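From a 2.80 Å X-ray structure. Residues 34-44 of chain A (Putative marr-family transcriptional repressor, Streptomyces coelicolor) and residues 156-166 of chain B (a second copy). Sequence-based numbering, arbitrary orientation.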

# COMPACT_ATOMS: atom_id res chain seq x y z
N ILE A 34 -2.23 5.18 7.18
CA ILE A 34 -2.88 5.06 5.85
C ILE A 34 -2.35 6.07 4.85
O ILE A 34 -1.99 5.71 3.75
CB ILE A 34 -4.42 5.23 5.92
CG1 ILE A 34 -5.06 4.20 6.86
CG2 ILE A 34 -5.03 5.07 4.54
CD1 ILE A 34 -4.80 2.76 6.47
N GLU A 35 -2.28 7.33 5.26
CA GLU A 35 -1.81 8.40 4.38
C GLU A 35 -0.38 8.11 3.94
O GLU A 35 -0.06 8.11 2.75
CB GLU A 35 -1.87 9.79 5.07
CG GLU A 35 -3.23 10.19 5.65
CD GLU A 35 -3.30 11.64 6.15
OE1 GLU A 35 -2.23 12.26 6.41
OE2 GLU A 35 -4.43 12.18 6.27
N ALA A 36 0.49 7.88 4.91
CA ALA A 36 1.91 7.67 4.65
C ALA A 36 2.09 6.57 3.63
O ALA A 36 2.72 6.76 2.57
CB ALA A 36 2.64 7.32 5.93
N ALA A 37 1.50 5.43 3.92
CA ALA A 37 1.60 4.27 3.04
C ALA A 37 1.09 4.59 1.64
O ALA A 37 1.71 4.21 0.65
CB ALA A 37 0.84 3.10 3.63
N THR A 38 -0.07 5.25 1.56
CA THR A 38 -0.68 5.54 0.27
C THR A 38 0.18 6.52 -0.49
O THR A 38 0.25 6.44 -1.72
CB THR A 38 -2.11 6.08 0.40
OG1 THR A 38 -2.89 5.21 1.22
CG2 THR A 38 -2.78 6.21 -0.97
N LEU A 39 0.86 7.44 0.22
CA LEU A 39 1.74 8.44 -0.42
C LEU A 39 3.07 7.82 -0.84
O LEU A 39 3.59 8.17 -1.89
CB LEU A 39 2.01 9.63 0.51
CG LEU A 39 0.88 10.63 0.76
CD1 LEU A 39 1.22 11.47 1.96
CD2 LEU A 39 0.60 11.52 -0.44
N LEU A 40 3.63 6.95 -0.00
CA LEU A 40 4.84 6.23 -0.38
C LEU A 40 4.64 5.37 -1.64
O LEU A 40 5.41 5.50 -2.60
CB LEU A 40 5.34 5.34 0.75
CG LEU A 40 6.58 5.81 1.49
CD1 LEU A 40 6.93 4.81 2.58
CD2 LEU A 40 7.77 6.01 0.54
N GLU A 41 3.63 4.49 -1.64
CA GLU A 41 3.39 3.64 -2.83
C GLU A 41 3.23 4.54 -4.05
O GLU A 41 3.72 4.20 -5.10
CB GLU A 41 2.18 2.70 -2.71
N ASP A 42 2.60 5.69 -3.88
CA ASP A 42 2.41 6.61 -4.99
C ASP A 42 3.75 7.20 -5.46
O ASP A 42 4.04 7.25 -6.65
CB ASP A 42 1.46 7.73 -4.58
CG ASP A 42 1.21 8.71 -5.69
OD1 ASP A 42 1.98 9.68 -5.83
OD2 ASP A 42 0.25 8.52 -6.45
N HIS A 43 4.54 7.65 -4.50
CA HIS A 43 5.79 8.31 -4.80
C HIS A 43 6.75 7.33 -5.47
O HIS A 43 7.41 7.68 -6.47
CB HIS A 43 6.39 8.89 -3.52
CG HIS A 43 7.71 9.56 -3.73
ND1 HIS A 43 7.90 10.53 -4.68
CD2 HIS A 43 8.90 9.38 -3.12
CE1 HIS A 43 9.16 10.93 -4.64
NE2 HIS A 43 9.79 10.24 -3.70
N LEU A 44 6.80 6.11 -4.94
CA LEU A 44 7.75 5.12 -5.43
C LEU A 44 7.32 4.51 -6.76
O LEU A 44 8.13 4.40 -7.68
CB LEU A 44 7.98 4.03 -4.38
CG LEU A 44 8.55 4.57 -3.07
CD1 LEU A 44 8.96 3.42 -2.15
CD2 LEU A 44 9.73 5.50 -3.31
N ILE B 156 6.11 8.51 13.64
CA ILE B 156 6.91 8.09 12.50
C ILE B 156 6.19 8.29 11.18
O ILE B 156 6.76 8.86 10.25
CB ILE B 156 7.38 6.62 12.65
CG1 ILE B 156 8.45 6.54 13.74
CG2 ILE B 156 7.95 6.10 11.34
CD1 ILE B 156 8.72 5.14 14.25
N MET B 157 4.96 7.81 11.08
CA MET B 157 4.24 7.89 9.82
C MET B 157 3.92 9.34 9.46
O MET B 157 4.05 9.73 8.32
CB MET B 157 2.99 7.02 9.83
CG MET B 157 3.28 5.53 10.01
SD MET B 157 4.46 4.82 8.83
CE MET B 157 4.62 3.20 9.56
N ARG B 158 3.58 10.15 10.46
CA ARG B 158 3.31 11.59 10.27
C ARG B 158 4.50 12.31 9.61
O ARG B 158 4.30 13.14 8.73
CB ARG B 158 2.90 12.20 11.65
CG ARG B 158 2.38 13.64 11.77
CD ARG B 158 1.63 13.87 13.10
N ILE B 159 5.72 11.98 10.00
CA ILE B 159 6.92 12.56 9.39
C ILE B 159 7.05 12.15 7.92
O ILE B 159 7.31 12.98 7.04
CB ILE B 159 8.21 12.11 10.10
CG1 ILE B 159 8.24 12.59 11.55
CG2 ILE B 159 9.43 12.63 9.35
CD1 ILE B 159 9.14 11.76 12.44
N VAL B 160 6.89 10.84 7.68
CA VAL B 160 6.94 10.28 6.34
C VAL B 160 5.90 10.94 5.45
O VAL B 160 6.21 11.34 4.33
CB VAL B 160 6.73 8.75 6.37
CG1 VAL B 160 6.49 8.21 4.96
CG2 VAL B 160 7.93 8.07 7.01
N ALA B 161 4.68 11.09 5.96
CA ALA B 161 3.61 11.75 5.21
C ALA B 161 3.91 13.24 5.00
O ALA B 161 3.97 13.69 3.85
CB ALA B 161 2.29 11.59 5.93
N GLU B 162 4.16 13.97 6.08
CA GLU B 162 4.59 15.37 5.97
C GLU B 162 5.68 15.51 4.89
O GLU B 162 5.62 16.41 4.06
CB GLU B 162 5.08 15.93 7.31
N GLY B 163 6.65 14.60 4.90
CA GLY B 163 7.78 14.65 3.97
C GLY B 163 7.38 14.53 2.51
O GLY B 163 8.04 15.10 1.63
N LEU B 164 6.31 13.80 2.25
CA LEU B 164 5.89 13.49 0.89
C LEU B 164 4.83 14.44 0.38
O LEU B 164 4.45 14.39 -0.79
CB LEU B 164 5.36 12.05 0.82
CG LEU B 164 6.46 10.99 0.77
CD1 LEU B 164 5.96 9.68 1.35
CD2 LEU B 164 6.94 10.83 -0.66
N GLN B 165 4.36 15.33 1.24
CA GLN B 165 3.46 16.39 0.78
C GLN B 165 3.94 17.75 1.29
O GLN B 165 3.28 18.37 2.12
CB GLN B 165 2.01 16.08 1.18
CG GLN B 165 1.83 15.61 2.61
CD GLN B 165 0.38 15.35 2.99
OE1 GLN B 165 -0.50 15.27 2.14
NE2 GLN B 165 0.13 15.24 4.29
N PRO B 166 5.09 18.22 0.78
CA PRO B 166 5.53 19.55 1.21
C PRO B 166 4.68 20.65 0.55
O PRO B 166 4.05 20.41 -0.48
CB PRO B 166 7.00 19.60 0.73
CG PRO B 166 7.05 18.68 -0.44
CD PRO B 166 6.03 17.60 -0.17

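Helices that pack without polar links must rely on shape, and the contact between these two copies of a MarR-family repressor is a compact example. No hydrogen bond crosses between the stretches; the 428 Å² they bury together is held by apolar fit. The helices run in broadly the same direction, at 42° to each other, and their axes approach to 8.2 Å, a distance that small residues make possible.

The backbones come closest where two alanines meet. The CA atoms of Ala36(A) and Ala161(B) lie 4.5 Å apart, so the two backbones nearly touch. Ala36(A) points its single methyl toward chain B, where it fills a shallow hollow formed by Met157(B), Val160(B) and Ala161(B). CB of Ala36(A) lies 3.9 Å from CB of Met157(B), 4.1 Å from CG1 of Val160(B) and 4.3 Å from CB of Ala161(B), and it also sits 3.7 Å from the backbone O of Met157(B). That carbonyl is not left unpaired by the methyl above it, since it accepts the helical hydrogen bond from N of Ala161(B). Ala161(B), its CA-to-CB bond directed sideways, returns the contact by setting its CB 4.1 Å from CA of Ala36(A).

One turn farther along, the helices have more room and larger side chains take over. The CA atoms of Leu39(A) and Leu164(B) are separated by 6.7 Å, and each leucine points toward the other stretch. Leu164(B), with 97 Å² covered, is the largest bump of the contact. It lodges among Leu39(A), Leu40(A) and His43(A): CD1 of Leu164(B) lies 4.0 Å from CB of Leu39(A) and 3.9 Å from CG of Leu40(A), while its CD2 comes within 3.4 Å of CG of His43(A), approaching the ring obliquely. The branched end of leucine suits this pocket because its two methyls can meet different walls.

Leu39(A) makes the reciprocal insertion. In an m,t rotamer, it carries CD1 to 4.1 Å from CB of Ala161(B) and 4.1 Å from CD of Gln165(B), using the space beside the small alanine. Leu40(A) closes another side, with CD1 4.2 Å from CG1 of Val160(B).

Polar side chains also take part. Gln165(B), the first residue to leave helical geometry, brings the end of its side chain nearer to chain A; OE1 of Glu35(A) and NE2 of Gln165(B) remain 4.4 Å apart, close neighbours without a hydrogen bond.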